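Local coordinates for 3,4-dihydroxybenzoate decarboxylase (Enterobacter cloacae, PDB 5NY5), which catalyses the decarboxylation of 3,4-dihydroxybenzoate to catechol and, in reverse, para-carboxylation of catechols, as a prenylated-flavin-dependent enzyme of the UbiD family, at residues A115-Q120 with E246-V251; P205-M210 with E255-R260; I5-S10 with T310-A315; L151-A156 with V167-L172. All coordinates share one frame; numbering follows the deposited sequence.

From the N terminus, residues 5-10 open the widest loop, closed by contact 3 only when the chain reaches residues 310-315; the other three contacts nest inside it. Residues 115-120 then open contact 1. Within its loop the hairpin of contact 4 forms and closes, followed by residues 205-210, which open contact 2. Contact 1 closes at residues 246-251, before contact 2 closes at residues 255-260, so these two loops cross. Contact 2 joins the large antiparallel sheet to the small three-stranded one, whose middle strand receives the loop of contact 1. Contact 4 pairs two strands of the large sheet, and contact 3 ties the N-terminal helix to the turn after its strand 303-311.

Contact 1: residues A115-Q120 with E246-V251; sequences APCQEQ and ELVQGV
Gln118 sets off with CG anti to its carbonyl carbon (chi1 -66°) and continues extended to CD (chi2 -176°), carrying its carboxamide across to Val248, whose CG2 stands anti to the backbone N. The two side chains meet tip to tip, Gln118 NE2 lying 3.6 Å from Val248 CG2. The same amide nitrogen donates to the next carbonyl along, with 3.1 Å between Gln118 NE2 and Gln249 O. This bond is bent, 146° at the hydrogen, and its acceptor lies somewhat out of the amide plane. Val251 runs past Gln118 in the opposite direction and brings CG2 to 3.4 Å from Gln118 NE2, so that methyl groups of two valines pack against one amide. Strand 246-249 is the middle strand of a small mixed sheet, between 108-110 and 256-258, in the Rift-related domain of the UbiD fold. Residues 115-119 lie in the loop between strands 108-110 and 120-123, which turns through a short 3-10 segment where Gln118 N is hydrogen-bonded to Ala115 O. That turn presents two more groups to Val248: Ala115 CB approaches Val248 CG2 at 3.7 Å, while Cys117 SG reaches the other methyl, Val248 CG1, at 3.8 Å. Farther out, the backbone of Cys117 is hydrogen-bonded to that of Ala259, and Val251 N donates to the carboxylate of Glu266.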
loop_
_atom_site.group_PDB
_atom_site.type_symbol
_atom_site.label_atom_id
_atom_site.label_comp_id
_atom_site.label_asym_id
_atom_site.label_seq_id
_atom_site.Cartn_x
_atom_site.Cartn_y
_atom_site.Cartn_z
ATOM N N ALA A 115 -11.450 64.185 2.255
ATOM C CA ALA A 115 -11.890 62.950 1.610
ATOM C C ALA A 115 -11.823 63.131 0.097
ATOM O O ALA A 115 -12.839 63.430 -0.551
ATOM C CB ALA A 115 -13.303 62.567 2.045
ATOM N N PRO A 116 -10.648 62.949 -0.505
ATOM C CA PRO A 116 -10.556 63.022 -1.972
ATOM C C PRO A 116 -11.512 62.085 -2.678
ATOM O O PRO A 116 -11.933 62.373 -3.804
ATOM C CB PRO A 116 -9.095 62.644 -2.246
ATOM C CG PRO A 116 -8.380 62.965 -0.988
ATOM C CD PRO A 116 -9.340 62.694 0.120
ATOM N N CYS A 117 -11.878 60.971 -2.039
ATOM C CA CYS A 117 -12.804 60.035 -2.660
ATOM C C CYS A 117 -14.131 60.696 -3.001
ATOM O O CYS A 117 -14.787 60.296 -3.964
ATOM C CB CYS A 117 -13.028 58.830 -1.745
ATOM S SG CYS A 117 -14.079 59.140 -0.311
ATOM N N GLN A 118 -14.531 61.725 -2.253
ATOM C CA GLN A 118 -15.813 62.386 -2.464
ATOM C C GLN A 118 -15.688 63.672 -3.279
ATOM O O GLN A 118 -16.504 64.587 -3.123
ATOM C CB GLN A 118 -16.489 62.662 -1.122
ATOM C CG GLN A 118 -16.886 61.400 -0.378
ATOM C CD GLN A 118 -17.638 61.677 0.905
ATOM O OE1 GLN A 118 -17.742 62.821 1.342
ATOM N NE2 GLN A 118 -18.171 60.626 1.514
ATOM N N GLU A 119 -14.687 63.759 -4.160
ATOM C CA GLU A 119 -14.592 64.904 -5.059
ATOM C C GLU A 119 -15.700 64.906 -6.104
ATOM O O GLU A 119 -16.016 65.966 -6.652
ATOM C CB GLU A 119 -13.226 64.929 -5.746
ATOM C CG GLU A 119 -12.076 65.335 -4.838
ATOM C CD GLU A 119 -10.719 65.068 -5.461
ATOM O OE1 GLU A 119 -10.677 64.551 -6.596
ATOM O OE2 GLU A 119 -9.693 65.374 -4.817
ATOM N N GLN A 120 -16.281 63.745 -6.401
ATOM C CA GLN A 120 -17.458 63.633 -7.248
ATOM C C GLN A 120 -18.492 62.778 -6.534
ATOM O O GLN A 120 -18.148 61.853 -5.792
ATOM C CB GLN A 120 -17.144 62.999 -8.610
ATOM C CG GLN A 120 -16.112 63.722 -9.447
ATOM C CD GLN A 120 -15.883 63.040 -10.783
ATOM O OE1 GLN A 120 -14.764 62.646 -11.106
ATOM N NE2 GLN A 120 -16.947 62.893 -11.563
ATOM N N GLU A 246 -7.463 56.970 6.946
ATOM C CA GLU A 246 -8.503 57.968 7.145
ATOM C C GLU A 246 -9.841 57.469 6.617
ATOM O O GLU A 246 -9.920 56.890 5.530
ATOM C CB GLU A 246 -8.119 59.282 6.462
ATOM C CG GLU A 246 -6.934 59.979 7.113
ATOM C CD GLU A 246 -6.355 61.086 6.256
ATOM O OE1 GLU A 246 -5.202 61.492 6.510
ATOM O OE2 GLU A 246 -7.047 61.550 5.326
ATOM N N LEU A 247 -10.892 57.697 7.401
ATOM C CA LEU A 247 -12.245 57.290 7.054
ATOM C C LEU A 247 -13.145 58.513 6.961
ATOM O O LEU A 247 -12.929 59.517 7.646
ATOM C CB LEU A 247 -12.809 56.307 8.084
ATOM C CG LEU A 247 -12.031 55.001 8.244
ATOM C CD1 LEU A 247 -12.595 54.165 9.377
ATOM C CD2 LEU A 247 -12.048 54.220 6.945
ATOM N N VAL A 248 -14.159 58.420 6.107
ATOM C CA VAL A 248 -15.109 59.503 5.888
ATOM C C VAL A 248 -16.516 58.934 5.980
ATOM O O VAL A 248 -16.782 57.834 5.485
ATOM C CB VAL A 248 -14.877 60.197 4.527
ATOM C CG1 VAL A 248 -14.835 59.175 3.403
ATOM C CG2 VAL A 248 -15.950 61.244 4.261
ATOM N N GLN A 249 -17.411 59.675 6.628
ATOM C CA GLN A 249 -18.799 59.248 6.724
ATOM C C GLN A 249 -19.415 59.145 5.335
ATOM O O GLN A 249 -19.097 59.928 4.436
ATOM C CB GLN A 249 -19.594 60.228 7.587
ATOM C CG GLN A 249 -21.056 59.862 7.763
ATOM C CD GLN A 249 -21.241 58.533 8.460
ATOM O OE1 GLN A 249 -20.437 58.147 9.307
ATOM N NE2 GLN A 249 -22.301 57.821 8.102
ATOM N N GLY A 250 -20.291 58.160 5.158
ATOM C CA GLY A 250 -20.956 57.991 3.884
ATOM C C GLY A 250 -21.854 59.162 3.548
ATOM O O GLY A 250 -22.252 59.955 4.404
ATOM N N VAL A 251 -22.173 59.267 2.264
ATOM C CA VAL A 251 -22.996 60.352 1.750
ATOM C C VAL A 251 -24.454 59.934 1.613
ATOM O O VAL A 251 -25.356 60.719 1.909
ATOM C CB VAL A 251 -22.422 60.851 0.406
ATOM C CG1 VAL A 251 -23.481 61.555 -0.408
ATOM C CG2 VAL A 251 -21.244 61.781 0.652
#

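Contact 2: residues P205-M210 with E255-R260; sequences PVTINM and EKAIAR
Thr207 OG1 is gripped from two directions: it donates to the backbone carbonyl of Lys256, 2.8 Å from Lys256 O, and accepts from its own strand, 3.2 Å from Asn209 ND2. With chi1 at 70°, OG1 stands between the backbone N and the carbonyl carbon of Thr207. Asn209 ND2 also donates to Leu153 O, and its amide is held at the other end as well, because Ile258 N donates to Asn209 OD1 over 2.6 Å. That bond is straight at the hydrogen, although the nitrogen lies 35° out of the plane of the Asn209 carbonyl group. The side chains of Asn209 and Ile258 cross at about a right angle, Ile258 CG1 lying 3.5 Å from Asn209 CG, while Ala257 CB comes to 3.4 Å from OD1 of the same asparagine. Strands 205-210 and 256-258 run parallel, with axes 6.9 Å apart, yet side chains of the first bond to backbone groups of the second, without a backbone ladder. The first belongs to the large antiparallel sheet of the Rift-related domain, where its backbone pairs with strands 148-157 and 263-269; the second is an edge strand of the small mixed sheet. Nearer the start of both segments, Thr207 CG2 packs 3.7 Å from Glu255 CB, again with the side chains crossing. Glu255 bends at chi2 (54°), and its carboxylate is held by Tyr231 through OE1 and by Ser157 through OE2. Its side chain lies about 8 Å from that of Asp166, a manganese ligand of this enzyme, although no metal is bound here.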
loop_
_atom_site.group_PDB
_atom_site.type_symbol
_atom_site.label_atom_id
_atom_site.label_comp_id
_atom_site.label_asym_id
_atom_site.label_seq_id
_atom_site.Cartn_x
_atom_site.Cartn_y
_atom_site.Cartn_z
ATOM N N PRO A 205 -26.539 48.621 5.117
ATOM C CA PRO A 205 -25.741 49.613 4.382
ATOM C C PRO A 205 -24.285 49.178 4.293
ATOM O O PRO A 205 -23.688 48.751 5.283
ATOM C CB PRO A 205 -25.894 50.890 5.219
ATOM C CG PRO A 205 -26.731 50.506 6.434
ATOM C CD PRO A 205 -26.741 49.017 6.517
ATOM N N VAL A 206 -23.715 49.291 3.091
ATOM C CA VAL A 206 -22.327 48.926 2.843
ATOM C C VAL A 206 -21.686 49.979 1.950
ATOM O O VAL A 206 -22.360 50.697 1.210
ATOM C CB VAL A 206 -22.191 47.532 2.189
ATOM C CG1 VAL A 206 -22.656 46.439 3.143
ATOM C CG2 VAL A 206 -22.976 47.482 0.888
ATOM N N THR A 207 -20.362 50.067 2.034
ATOM C CA THR A 207 -19.565 50.864 1.114
ATOM C C THR A 207 -18.540 49.964 0.441
ATOM O O THR A 207 -17.946 49.093 1.084
ATOM C CB THR A 207 -18.850 52.019 1.819
ATOM O OG1 THR A 207 -17.813 51.501 2.661
ATOM C CG2 THR A 207 -19.833 52.820 2.657
ATOM N N ILE A 208 -18.340 50.178 -0.852
ATOM C CA ILE A 208 -17.427 49.382 -1.659
ATOM C C ILE A 208 -16.279 50.290 -2.069
ATOM O O ILE A 208 -16.444 51.172 -2.920
ATOM C CB ILE A 208 -18.135 48.780 -2.877
ATOM C CG1 ILE A 208 -19.377 48.017 -2.418
ATOM C CG2 ILE A 208 -17.192 47.871 -3.638
ATOM C CD1 ILE A 208 -20.467 47.947 -3.452
ATOM N N ASN A 209 -15.116 50.077 -1.465
ATOM C CA ASN A 209 -13.972 50.965 -1.619
ATOM C C ASN A 209 -12.993 50.356 -2.613
ATOM O O ASN A 209 -12.516 49.236 -2.412
ATOM C CB ASN A 209 -13.297 51.200 -0.270
ATOM C CG ASN A 209 -14.276 51.651 0.798
ATOM O OD1 ASN A 209 -14.357 52.834 1.119
ATOM N ND2 ASN A 209 -15.028 50.707 1.350
HETATM N N MSE A 210 -12.695 51.093 -3.679
HETATM C CA MSE A 210 -11.814 50.598 -4.731
HETATM C C MSE A 210 -10.760 51.634 -5.114
HETATM O O MSE A 210 -11.043 52.829 -5.166
HETATM C CB MSE A 210 -12.631 50.197 -5.959
HETATM C CG MSE A 210 -13.699 49.156 -5.678
HETATM SE SE MSE A 210 -14.789 48.732 -7.230
HETATM C CE MSE A 210 -15.525 50.502 -7.574
ATOM N N GLU A 255 -22.792 54.132 6.629
ATOM C CA GLU A 255 -21.506 53.456 6.746
ATOM C C GLU A 255 -20.416 54.401 6.267
ATOM O O GLU A 255 -20.662 55.268 5.425
ATOM C CB GLU A 255 -21.480 52.153 5.935
ATOM C CG GLU A 255 -20.300 51.245 6.239
ATOM C CD GLU A 255 -20.179 50.919 7.715
ATOM O OE1 GLU A 255 -19.285 51.484 8.379
ATOM O OE2 GLU A 255 -20.984 50.106 8.213
ATOM N N LYS A 256 -19.218 54.229 6.814
ATOM C CA LYS A 256 -18.071 55.036 6.430
ATOM C C LYS A 256 -17.377 54.435 5.212
ATOM O O LYS A 256 -17.605 53.282 4.842
ATOM C CB LYS A 256 -17.086 55.160 7.593
ATOM C CG LYS A 256 -17.640 55.915 8.786
ATOM C CD LYS A 256 -17.450 55.131 10.072
ATOM C CE LYS A 256 -18.187 55.786 11.229
ATOM N NZ LYS A 256 -18.251 54.891 12.420
ATOM N N ALA A 257 -16.519 55.239 4.586
ATOM C CA ALA A 257 -15.781 54.830 3.401
ATOM C C ALA A 257 -14.325 55.252 3.529
ATOM O O ALA A 257 -13.971 56.097 4.355
ATOM C CB ALA A 257 -16.387 55.424 2.121
ATOM N N ILE A 258 -13.478 54.645 2.699
ATOM C CA ILE A 258 -12.061 54.991 2.681
ATOM C C ILE A 258 -11.909 56.387 2.092
ATOM O O ILE A 258 -12.267 56.630 0.934
ATOM C CB ILE A 258 -11.253 53.960 1.885
ATOM C CG1 ILE A 258 -11.375 52.577 2.527
ATOM C CG2 ILE A 258 -9.794 54.378 1.795
ATOM C CD1 ILE A 258 -10.828 52.505 3.931
ATOM N N ALA A 259 -11.373 57.312 2.893
ATOM C CA ALA A 259 -11.304 58.707 2.474
ATOM C C ALA A 259 -10.368 58.893 1.286
ATOM O O ALA A 259 -10.653 59.688 0.385
ATOM C CB ALA A 259 -10.866 59.584 3.645
ATOM N N ARG A 260 -9.251 58.170 1.266
ATOM C CA ARG A 260 -8.250 58.306 0.217
ATOM C C ARG A 260 -8.517 57.405 -0.981
ATOM O O ARG A 260 -7.664 57.303 -1.866
ATOM C CB ARG A 260 -6.857 58.013 0.779
ATOM C CG ARG A 260 -6.464 58.894 1.951
ATOM C CD ARG A 260 -6.214 60.317 1.511
ATOM N NE ARG A 260 -4.940 60.451 0.817
ATOM C CZ ARG A 260 -4.534 61.563 0.218
ATOM N NH1 ARG A 260 -5.306 62.639 0.226
ATOM N NH2 ARG A 260 -3.357 61.600 -0.390
#

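Contact 3: residues I5-S10 with T310-A315; sequences INDLRS and TMRNHA
Two arginines lie against each other here: Arg312 NH2 sits over one face of the Arg9 guanidinium, 3.7 Å from Arg9 NE. The side chains slide past one another in opposite directions, and their guanidinium planes are turned 53° apart. Acidic neighbours probably offset part of the repulsion. Glu262 forms a salt bridge with Arg9 NE and a long, weak ion pair with Arg312, while Asp7 OD2 forms a salt bridge with Arg312 NH1 through a weak hydrogen bond of 3.4 Å. The stronger partner of Asp7 is Arg260. Asp7 is the N-cap of helix 8-16 and forms a capping box with Ser10, although their side-chain oxygens are modelled too close together for the detail to be trusted. The contact joins the start of the N-terminal helix to the turn between strands 303-311 and 316-319. Arg9 reaches that turn extended as far as NE, and Arg9 NH2 donates to Asn313 O over 2.8 Å. The bond is fairly straight, 164° at the hydrogen, with the acceptor at the edge of the guanidinium, near its plane. The neighbouring carbonyl, His314 O, accepts instead from Arg70, and a bound glycerol lies beside the Arg9 side chain.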
loop_
_atom_site.group_PDB
_atom_site.type_symbol
_atom_site.label_atom_id
_atom_site.label_comp_id
_atom_site.label_asym_id
_atom_site.label_seq_id
_atom_site.Cartn_x
_atom_site.Cartn_y
_atom_site.Cartn_z
ATOM N N ILE A 5 3.527 57.096 1.289
ATOM C CA ILE A 5 2.399 56.496 0.588
ATOM C C ILE A 5 1.167 56.598 1.474
ATOM O O ILE A 5 1.208 56.220 2.650
ATOM C CB ILE A 5 2.682 55.034 0.206
ATOM C CG1 ILE A 5 3.897 54.956 -0.717
ATOM C CG2 ILE A 5 1.471 54.423 -0.472
ATOM C CD1 ILE A 5 4.124 53.581 -1.299
ATOM N N ASN A 6 0.076 57.114 0.911
ATOM C CA ASN A 6 -1.197 57.133 1.612
ATOM C C ASN A 6 -2.386 56.865 0.703
ATOM O O ASN A 6 -3.524 56.915 1.178
ATOM C CB ASN A 6 -1.402 58.472 2.343
ATOM C CG ASN A 6 -1.333 59.673 1.413
ATOM O OD1 ASN A 6 -1.456 59.549 0.195
ATOM N ND2 ASN A 6 -1.143 60.850 1.994
ATOM N N ASP A 7 -2.167 56.587 -0.579
ATOM C CA ASP A 7 -3.252 56.262 -1.492
ATOM C C ASP A 7 -2.667 55.532 -2.696
ATOM O O ASP A 7 -1.470 55.240 -2.749
ATOM C CB ASP A 7 -4.030 57.517 -1.905
ATOM C CG ASP A 7 -3.129 58.635 -2.401
ATOM O OD1 ASP A 7 -1.991 58.356 -2.834
ATOM O OD2 ASP A 7 -3.569 59.802 -2.362
ATOM N N LEU A 8 -3.530 55.241 -3.667
ATOM C CA LEU A 8 -3.093 54.525 -4.859
ATOM C C LEU A 8 -2.110 55.351 -5.682
ATOM O O LEU A 8 -1.111 54.822 -6.183
ATOM C CB LEU A 8 -4.307 54.134 -5.699
ATOM C CG LEU A 8 -4.050 53.491 -7.059
ATOM C CD1 LEU A 8 -3.244 52.212 -6.913
ATOM C CD2 LEU A 8 -5.371 53.221 -7.750
ATOM N N ARG A 9 -2.368 56.652 -5.824
ATOM C CA ARG A 9 -1.548 57.469 -6.714
ATOM C C ARG A 9 -0.159 57.724 -6.144
ATOM O O ARG A 9 0.805 57.845 -6.909
ATOM C CB ARG A 9 -2.260 58.783 -7.019
ATOM C CG ARG A 9 -3.585 58.590 -7.732
ATOM C CD ARG A 9 -4.196 59.909 -8.151
ATOM N NE ARG A 9 -5.575 59.742 -8.596
ATOM C CZ ARG A 9 -6.272 60.676 -9.233
ATOM N NH1 ARG A 9 -5.717 61.846 -9.514
ATOM N NH2 ARG A 9 -7.524 60.435 -9.597
ATOM N N SER A 10 -0.025 57.806 -4.820
ATOM C CA SER A 10 1.310 57.907 -4.242
ATOM C C SER A 10 2.066 56.589 -4.360
ATOM O O SER A 10 3.302 56.585 -4.381
ATOM C CB SER A 10 1.230 58.358 -2.783
ATOM O OG SER A 10 0.080 57.838 -2.142
ATOM N N THR A 310 -19.250 57.410 -5.753
ATOM C CA THR A 310 -18.423 58.480 -5.218
ATOM C C THR A 310 -16.982 58.250 -5.643
ATOM O O THR A 310 -16.427 57.176 -5.399
ATOM C CB THR A 310 -18.553 58.529 -3.689
ATOM O OG1 THR A 310 -19.691 59.323 -3.330
ATOM C CG2 THR A 310 -17.319 59.093 -3.042
HETATM N N MSE A 311 -16.385 59.250 -6.287
HETATM C CA MSE A 311 -15.031 59.109 -6.818
HETATM C C MSE A 311 -14.287 60.441 -6.875
HETATM O O MSE A 311 -14.901 61.504 -6.853
HETATM C CB MSE A 311 -15.076 58.473 -8.207
HETATM C CG MSE A 311 -15.951 59.206 -9.209
HETATM SE SE MSE A 311 -16.172 58.195 -10.863
HETATM C CE MSE A 311 -15.088 59.294 -12.051
ATOM N N ARG A 312 -12.958 60.376 -6.927
ATOM C CA ARG A 312 -12.169 61.586 -7.069
ATOM C C ARG A 312 -12.078 61.993 -8.537
ATOM O O ARG A 312 -12.544 61.290 -9.439
ATOM C CB ARG A 312 -10.771 61.408 -6.476
ATOM C CG ARG A 312 -10.283 59.984 -6.338
ATOM C CD ARG A 312 -8.773 59.966 -6.130
ATOM N NE ARG A 312 -8.372 59.842 -4.730
ATOM C CZ ARG A 312 -7.165 60.158 -4.268
ATOM N NH1 ARG A 312 -6.880 60.004 -2.982
ATOM N NH2 ARG A 312 -6.244 60.645 -5.089
ATOM N N ASN A 313 -11.478 63.160 -8.766
ATOM C CA ASN A 313 -11.321 63.674 -10.120
ATOM C C ASN A 313 -10.426 62.752 -10.935
ATOM O O ASN A 313 -9.306 62.432 -10.523
ATOM C CB ASN A 313 -10.734 65.084 -10.083
ATOM C CG ASN A 313 -11.694 66.104 -9.505
ATOM O OD1 ASN A 313 -12.905 65.890 -9.483
ATOM N ND2 ASN A 313 -11.158 67.226 -9.039
ATOM N N HIS A 314 -10.927 62.329 -12.095
ATOM C CA HIS A 314 -10.231 61.394 -12.977
ATOM C C HIS A 314 -9.926 60.089 -12.237
ATOM O O HIS A 314 -8.783 59.634 -12.151
ATOM C CB HIS A 314 -8.959 62.029 -13.548
ATOM C CG HIS A 314 -8.498 61.408 -14.827
ATOM N ND1 HIS A 314 -7.199 61.506 -15.275
ATOM C CD2 HIS A 314 -9.164 60.686 -15.757
ATOM C CE1 HIS A 314 -7.083 60.867 -16.425
ATOM N NE2 HIS A 314 -8.261 60.361 -16.740
ATOM N N ALA A 315 -10.986 59.488 -11.704
ATOM C CA ALA A 315 -10.845 58.347 -10.810
ATOM C C ALA A 315 -10.263 57.144 -11.539
ATOM O O ALA A 315 -10.699 56.793 -12.639
ATOM C CB ALA A 315 -12.194 57.984 -10.199
#

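Contact 4: residues L151-A156 with V167-L172; sequences LGLVLA and VTIHRL
Val154 and His170 cross at about a right angle, Val154 CG2 standing 3.4 Å from His170 CD2. On the opposite face of the sheet, Leu155 and Val167 lie side by side and point the same way, with Leu155 CD2 3.5 Å from Val167 CB. Next to them Leu153 CD1, placed by a chi2 of 77°, touches Ile169 CG1 at 4.0 Å. Between these two layers of side chains the backbones pair in antiparallel fashion. Val154 and Thr168 form a hydrogen-bonded pair, Val154 N to Thr168 O at 2.7 Å and Thr168 N to Val154 O at 3.0 Å. Gly152 and His170 form another, in which His170 N reaches Gly152 O at 3.1 Å, whereas the return bond is weak. The His170 ring is held at both nitrogens: NE2 shares a hydrogen bond with Thr168 OG1 at 2.6 Å, and ND1 is hydrogen-bonded to Phe183 O. Farther out, Ile190 of helix 189-199 touches Val154 and Thr168, Thr168 also meets Arg188, and Val167 packs on Glu233, a manganese ligand. Strands 148-157 and 165-174 thus form a beta hairpin within the large antiparallel sheet of the UbiD Rift-related domain, and its second strand carries Ile169, His170 and Arg171, three consecutive residues of the prenylated FMN site, which is vacant in this apo structure.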
loop_
_atom_site.group_PDB
_atom_site.type_symbol
_atom_site.label_atom_id
_atom_site.label_comp_id
_atom_site.label_asym_id
_atom_site.label_seq_id
_atom_site.Cartn_x
_atom_site.Cartn_y
_atom_site.Cartn_z
ATOM N N LEU A 151 -11.796 43.938 -6.798
ATOM C CA LEU A 151 -11.049 44.428 -5.645
ATOM C C LEU A 151 -11.869 45.459 -4.882
ATOM O O LEU A 151 -11.417 46.567 -4.586
ATOM C CB LEU A 151 -9.700 44.996 -6.077
ATOM C CG LEU A 151 -8.708 43.963 -6.615
ATOM C CD1 LEU A 151 -7.443 44.631 -7.125
ATOM C CD2 LEU A 151 -8.381 42.939 -5.539
ATOM N N GLY A 152 -13.104 45.094 -4.552
ATOM C CA GLY A 152 -13.950 45.953 -3.753
ATOM C C GLY A 152 -13.775 45.714 -2.268
ATOM O O GLY A 152 -14.185 44.672 -1.748
ATOM N N LEU A 153 -13.152 46.664 -1.578
ATOM C CA LEU A 153 -13.006 46.593 -0.127
ATOM C C LEU A 153 -14.316 47.044 0.505
ATOM O O LEU A 153 -14.671 48.224 0.436
ATOM C CB LEU A 153 -11.841 47.458 0.340
ATOM C CG LEU A 153 -11.549 47.409 1.839
ATOM C CD1 LEU A 153 -10.831 46.124 2.204
ATOM C CD2 LEU A 153 -10.744 48.614 2.274
ATOM N N VAL A 154 -15.037 46.111 1.119
ATOM C CA VAL A 154 -16.380 46.361 1.627
ATOM C C VAL A 154 -16.312 46.640 3.120
ATOM O O VAL A 154 -15.730 45.857 3.881
ATOM C CB VAL A 154 -17.313 45.175 1.333
ATOM C CG1 VAL A 154 -18.691 45.438 1.909
ATOM C CG2 VAL A 154 -17.399 44.932 -0.162
ATOM N N LEU A 155 -16.905 47.755 3.540
ATOM C CA LEU A 155 -17.069 48.090 4.946
ATOM C C LEU A 155 -18.521 47.868 5.347
ATOM O O LEU A 155 -19.438 48.185 4.585
ATOM C CB LEU A 155 -16.672 49.544 5.225
ATOM C CG LEU A 155 -15.320 50.042 4.713
ATOM C CD1 LEU A 155 -15.054 51.461 5.183
ATOM C CD2 LEU A 155 -14.206 49.133 5.158
ATOM N N ALA A 156 -18.726 47.322 6.544
ATOM C CA ALA A 156 -20.073 47.065 7.034
ATOM C C ALA A 156 -20.049 47.024 8.554
ATOM O O ALA A 156 -19.006 46.799 9.172
ATOM C CB ALA A 156 -20.638 45.761 6.465
ATOM N N VAL A 167 -14.464 44.559 7.676
ATOM C CA VAL A 167 -13.967 45.014 6.384
ATOM C C VAL A 167 -13.364 43.811 5.668
ATOM O O VAL A 167 -12.628 43.022 6.274
ATOM C CB VAL A 167 -12.960 46.174 6.532
ATOM C CG1 VAL A 167 -13.128 46.865 7.885
ATOM C CG2 VAL A 167 -11.523 45.736 6.312
ATOM N N THR A 168 -13.718 43.646 4.396
ATOM C CA THR A 168 -13.361 42.453 3.643
ATOM C C THR A 168 -13.254 42.801 2.166
ATOM O O THR A 168 -13.605 43.903 1.737
ATOM C CB THR A 168 -14.387 41.332 3.844
ATOM O OG1 THR A 168 -15.705 41.892 3.906
ATOM C CG2 THR A 168 -14.104 40.554 5.116
ATOM N N ILE A 169 -12.772 41.836 1.387
ATOM C CA ILE A 169 -12.613 41.979 -0.057
ATOM C C ILE A 169 -13.582 41.029 -0.744
ATOM O O ILE A 169 -13.590 39.825 -0.460
ATOM C CB ILE A 169 -11.166 41.703 -0.497
ATOM C CG1 ILE A 169 -10.205 42.670 0.196
ATOM C CG2 ILE A 169 -11.039 41.819 -2.009
ATOM C CD1 ILE A 169 -8.782 42.597 -0.314
ATOM N N HIS A 170 -14.395 41.570 -1.646
ATOM C CA HIS A 170 -15.383 40.801 -2.386
ATOM C C HIS A 170 -15.264 41.123 -3.867
ATOM O O HIS A 170 -14.585 42.071 -4.270
ATOM C CB HIS A 170 -16.809 41.105 -1.906
ATOM C CG HIS A 170 -16.997 40.970 -0.428
ATOM N ND1 HIS A 170 -17.758 39.969 0.136
ATOM C CD2 HIS A 170 -16.530 41.712 0.602
ATOM C CE1 HIS A 170 -17.748 40.100 1.450
ATOM N NE2 HIS A 170 -17.010 41.151 1.759
ATOM N N ARG A 171 -15.941 40.320 -4.681
ATOM C CA ARG A 171 -16.104 40.596 -6.099
ATOM C C ARG A 171 -17.581 40.818 -6.386
ATOM O O ARG A 171 -18.442 40.170 -5.785
ATOM C CB ARG A 171 -15.551 39.461 -6.968
ATOM C CG ARG A 171 -16.300 38.147 -6.854
ATOM C CD ARG A 171 -15.633 37.070 -7.689
ATOM N NE ARG A 171 -16.360 35.806 -7.638
ATOM C CZ ARG A 171 -15.905 34.663 -8.139
ATOM N NH1 ARG A 171 -14.718 34.623 -8.727
ATOM N NH2 ARG A 171 -16.634 33.561 -8.049
ATOM N N LEU A 172 -17.871 41.745 -7.295
ATOM C CA LEU A 172 -19.239 42.150 -7.584
ATOM C C LEU A 172 -19.469 42.143 -9.085
ATOM O O LEU A 172 -18.643 42.658 -9.845
ATOM C CB LEU A 172 -19.539 43.540 -7.013
ATOM C CG LEU A 172 -19.513 43.678 -5.489
ATOM C CD1 LEU A 172 -18.113 43.979 -4.975
ATOM C CD2 LEU A 172 -20.497 44.739 -5.035
#